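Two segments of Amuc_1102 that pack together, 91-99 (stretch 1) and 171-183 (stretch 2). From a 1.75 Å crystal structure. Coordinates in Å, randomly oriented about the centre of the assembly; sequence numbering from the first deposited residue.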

# COMPACT_ATOMS: atom_id res chain seq x y z
N TYR C 91 20.69 14.93 -17.47
CA TYR C 91 19.33 15.03 -16.95
C TYR C 91 18.86 13.65 -16.51
O TYR C 91 19.23 12.63 -17.10
N LEU C 92 18.01 13.63 -15.48
CA LEU C 92 17.31 12.43 -15.06
C LEU C 92 15.89 12.48 -15.61
O LEU C 92 15.22 13.51 -15.49
N LYS C 93 15.44 11.39 -16.21
CA LYS C 93 14.07 11.27 -16.67
C LYS C 93 13.32 10.37 -15.70
O LYS C 93 13.66 9.20 -15.54
N LEU C 94 12.31 10.94 -15.04
CA LEU C 94 11.49 10.24 -14.07
C LEU C 94 10.16 9.87 -14.72
O LEU C 94 9.55 10.71 -15.40
N TYR C 95 9.72 8.64 -14.52
CA TYR C 95 8.54 8.13 -15.22
C TYR C 95 7.57 7.51 -14.23
O TYR C 95 7.98 6.83 -13.28
N LYS C 96 6.28 7.71 -14.48
CA LYS C 96 5.27 7.04 -13.67
C LYS C 96 4.02 6.78 -14.50
O LYS C 96 3.55 7.67 -15.21
N GLU C 97 3.48 5.56 -14.39
CA GLU C 97 2.17 5.20 -14.92
C GLU C 97 1.15 5.21 -13.79
O GLU C 97 1.38 4.59 -12.74
N VAL C 98 0.05 5.92 -13.99
CA VAL C 98 -1.09 5.92 -13.07
C VAL C 98 -2.31 5.48 -13.86
O VAL C 98 -2.71 6.15 -14.82
N LYS C 99 -2.91 4.35 -13.46
CA LYS C 99 -4.12 3.86 -14.12
C LYS C 99 -5.30 4.27 -13.25
O LYS C 99 -5.42 3.83 -12.11
N GLU C 171 17.12 7.60 -17.83
CA GLU C 171 15.96 7.21 -17.04
C GLU C 171 16.41 6.49 -15.77
O GLU C 171 17.41 5.76 -15.79
N THR C 172 15.70 6.72 -14.67
CA THR C 172 16.04 6.10 -13.40
C THR C 172 14.77 5.82 -12.62
O THR C 172 13.82 6.62 -12.64
N SER C 173 14.74 4.68 -11.93
CA SER C 173 13.65 4.38 -11.02
C SER C 173 13.89 4.95 -9.63
O SER C 173 13.00 4.89 -8.78
N TYR C 174 15.09 5.48 -9.38
CA TYR C 174 15.32 6.23 -8.17
C TYR C 174 14.64 7.59 -8.30
O TYR C 174 14.09 7.93 -9.36
N TYR C 175 14.68 8.40 -7.25
CA TYR C 175 13.82 9.58 -7.16
C TYR C 175 12.40 9.21 -7.57
O TYR C 175 11.87 9.74 -8.56
N PRO C 176 11.77 8.26 -6.89
CA PRO C 176 10.56 7.65 -7.45
C PRO C 176 9.38 8.63 -7.47
O PRO C 176 9.08 9.31 -6.48
N LEU C 177 8.73 8.69 -8.62
CA LEU C 177 7.45 9.37 -8.75
C LEU C 177 6.39 8.50 -8.12
O LEU C 177 6.36 7.28 -8.34
N LEU C 178 5.51 9.11 -7.33
CA LEU C 178 4.53 8.37 -6.56
C LEU C 178 3.13 8.75 -7.02
O LEU C 178 2.88 9.90 -7.38
N ASN C 179 2.22 7.78 -6.99
CA ASN C 179 0.82 8.15 -7.18
C ASN C 179 0.24 8.56 -5.82
O ASN C 179 0.87 8.41 -4.77
N LYS C 180 -0.96 9.14 -5.87
CA LYS C 180 -1.53 9.75 -4.68
C LYS C 180 -1.71 8.75 -3.55
O LYS C 180 -1.52 9.10 -2.37
N ASP C 181 -2.07 7.50 -3.88
CA ASP C 181 -2.27 6.48 -2.85
C ASP C 181 -0.96 5.97 -2.28
O ASP C 181 -0.98 5.21 -1.31
N GLU C 182 0.17 6.38 -2.86
CA GLU C 182 1.50 6.11 -2.32
C GLU C 182 2.07 7.28 -1.53
O GLU C 182 3.29 7.32 -1.29
N THR C 183 1.24 8.22 -1.11
CA THR C 183 1.64 9.41 -0.38
C THR C 183 0.72 9.61 0.81
O THR C 183 -0.37 9.02 0.88

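Stretch 2 runs beside the strand 91-99 and meets it as a true sheet partner at one point, E171 with K93, a parallel bridge; beyond that, side chains and waters do the joining. E171 (chi1 t) lies on the same face of the sheet as K93. The carboxylate of E171 touches two strand residues, with OE2 3.9 Å from K93 CE and OE1 3.9 Å from Y95 CB, while K93 NZ stays 4.5 Å from OE2, too far for a salt bridge. The backbone helps: E171 CA makes a CA-H...O contact to K93 O at 3.4 Å, and T172 N gives the same oxygen a weak hydrogen bond of 3.3 Å.

T172 (t) lets its methyl face leucines, CG2 lying 3.7 Å from L94 CD2 and 4.1 Å from L92 CD2. Its OG1 is spent locally, accepting from Y174 N at 3.0 Å, and its carbonyl reaches the strand through water 2, which accepts from Y95 N (3.0 Å) and lies 2.8 Å from T172 O.

S173 points away and Y174 sends its ring off, so the next inward residue is Y175, in the m rotamer on a backbone with positive phi. Its ring atom CE1 comes within 3.4 Å of CD1 of L92 (m, t), and its CB sits 4.1 Å from CD2 of L94 (m, t). P176 turns away again.

L177 (m, t) points toward the strand and is the most covered residue of the contact. Its CD1 packs 3.8 Å from L94 CB, and its CB lies 3.6 Å from K96 CB. No direct backbone hydrogen bond joins L177 to the strand; water 1 links them, accepting from L177 N (3.0 Å) and donating to Y95 O (2.8 Å).

L178 points away, and N179 (p) toward, its CB 4.0 Å from V98 CG2. Water 5 accepts from N179 ND2 (2.9 Å) and donates to E97 O (2.7 Å), another solvent-filled rung.

The last inward residue, E182 (m, t), takes the long reach of K96. That lysine (t, p, t, t) lays its CD 3.3 Å from L177 O and brings NZ to E182 OE1 in a 2.9 Å salt bridge. The same OE1 accepts from N179 N at 2.9 Å, so the charge pair is tied into the turn. K96 NZ also gives L177 O a weak 3.4 Å bond, supplemented by water 3, which accepts from NZ (3.2 Å) and donates to L177 O (2.6 Å).

The rule is economical: one bridge, a leucine-tyrosine patch, then a lysine whose chain packs while its amine pairs.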

# COMPACT_ATOMS: atom_id res chain seq x y z
CB TYR C 91 18.36 15.58 -18.00
CG TYR C 91 18.59 17.02 -18.38
CD1 TYR C 91 18.20 18.05 -17.54
CD2 TYR C 91 19.18 17.35 -19.60
CE1 TYR C 91 18.40 19.37 -17.89
CE2 TYR C 91 19.37 18.68 -19.96
CZ TYR C 91 18.99 19.68 -19.09
OH TYR C 91 19.18 21.00 -19.42
CB LEU C 92 17.27 12.33 -13.53
CG LEU C 92 18.65 12.18 -12.89
CD1 LEU C 92 18.53 12.13 -11.37
CD2 LEU C 92 19.35 10.94 -13.44
CB LYS C 93 14.01 10.71 -18.09
CG LYS C 93 12.59 10.59 -18.63
CD LYS C 93 12.56 10.41 -20.15
CE LYS C 93 13.29 9.14 -20.56
NZ LYS C 93 13.29 8.95 -22.05
CB LEU C 94 11.24 11.11 -12.84
CG LEU C 94 12.47 11.84 -12.29
CD1 LEU C 94 12.06 12.59 -11.02
CD2 LEU C 94 13.63 10.86 -12.03
CB TYR C 95 8.95 7.08 -16.24
CG TYR C 95 7.82 6.30 -16.88
CD1 TYR C 95 7.09 6.85 -17.94
CD2 TYR C 95 7.51 5.01 -16.47
CE1 TYR C 95 6.08 6.13 -18.57
CE2 TYR C 95 6.49 4.28 -17.09
CZ TYR C 95 5.78 4.86 -18.13
OH TYR C 95 4.79 4.15 -18.75
CB LYS C 96 4.91 7.89 -12.45
CG LYS C 96 3.90 7.24 -11.53
CD LYS C 96 4.51 6.04 -10.81
CE LYS C 96 3.68 5.66 -9.59
NZ LYS C 96 4.37 4.60 -8.77
CB GLU C 97 2.17 3.81 -15.54
CG GLU C 97 2.52 3.75 -16.98
CD GLU C 97 2.58 2.32 -17.51
OE1 GLU C 97 3.68 1.88 -17.93
OE2 GLU C 97 1.52 1.65 -17.48
CB VAL C 98 -1.32 7.31 -12.45
CG1 VAL C 98 -2.45 7.27 -11.42
CG2 VAL C 98 -0.03 7.84 -11.80
CB LYS C 99 -4.09 2.35 -14.32
CG LYS C 99 -5.30 1.82 -15.09
CD LYS C 99 -5.19 0.32 -15.34
CE LYS C 99 -6.44 -0.24 -16.02
NZ LYS C 99 -6.18 -0.78 -17.39
CB GLU C 171 15.03 6.30 -17.86
CG GLU C 171 13.64 6.10 -17.23
CD GLU C 171 12.66 5.36 -18.14
OE1 GLU C 171 11.71 4.73 -17.61
OE2 GLU C 171 12.83 5.41 -19.38
CB THR C 172 16.97 6.98 -12.56
OG1 THR C 172 17.26 6.33 -11.31
CG2 THR C 172 16.35 8.34 -12.27
CB SER C 173 13.41 2.87 -10.94
OG SER C 173 12.80 2.41 -12.14
CB TYR C 174 16.82 6.33 -7.91
CG TYR C 174 17.42 4.98 -7.59
CD1 TYR C 174 16.87 4.19 -6.58
CD2 TYR C 174 18.50 4.47 -8.31
CE1 TYR C 174 17.39 2.95 -6.28
CE2 TYR C 174 19.02 3.22 -8.01
CZ TYR C 174 18.46 2.47 -7.00
OH TYR C 174 18.95 1.23 -6.67
CB TYR C 175 14.33 10.72 -8.03
CG TYR C 175 15.76 11.14 -7.84
CD1 TYR C 175 16.81 10.41 -8.41
CD2 TYR C 175 16.06 12.29 -7.15
CE1 TYR C 175 18.13 10.82 -8.26
CE2 TYR C 175 17.37 12.72 -7.01
CZ TYR C 175 18.39 11.97 -7.55
OH TYR C 175 19.69 12.40 -7.40
CB PRO C 176 10.29 6.46 -6.52
CG PRO C 176 11.05 6.73 -5.28
CD PRO C 176 12.21 7.61 -5.63
CB LEU C 177 7.12 9.59 -10.22
CG LEU C 177 7.77 10.80 -10.86
CD1 LEU C 177 7.46 10.79 -12.35
CD2 LEU C 177 7.24 12.05 -10.17
CB LEU C 178 4.68 8.67 -5.09
CG LEU C 178 6.09 8.39 -4.57
CD1 LEU C 178 6.26 9.01 -3.18
CD2 LEU C 178 6.27 6.89 -4.49
CB ASN C 179 0.04 7.01 -7.89
CG ASN C 179 -0.30 5.81 -6.97
OD1 ASN C 179 -0.63 5.96 -5.81
ND2 ASN C 179 -0.25 4.61 -7.55
CB LYS C 180 -2.88 10.41 -5.05
CG LYS C 180 -3.60 11.06 -3.89
CD LYS C 180 -4.74 11.95 -4.44
CE LYS C 180 -5.54 12.61 -3.32
NZ LYS C 180 -6.44 11.63 -2.65
CB ASP C 181 -3.09 5.31 -3.40
CG ASP C 181 -4.57 5.67 -3.57
OD1 ASP C 181 -5.03 6.62 -2.89
OD2 ASP C 181 -5.26 5.03 -4.38
CB GLU C 182 2.43 5.74 -3.47
CG GLU C 182 1.99 4.48 -4.21
CD GLU C 182 2.81 4.20 -5.48
OE1 GLU C 182 3.13 5.14 -6.24
OE2 GLU C 182 3.12 3.01 -5.71
CB THR C 183 1.56 10.68 -1.25
OG1 THR C 183 0.18 11.04 -1.42
CG2 THR C 183 2.23 10.48 -2.61
O HOH W 1 9.48 6.95 -10.91
O HOH W 2 11.30 6.21 -13.82
O HOH W 3 7.59 5.03 -8.78
O HOH W 4 2.05 2.18 -8.88
O HOH W 5 0.39 3.90 -10.33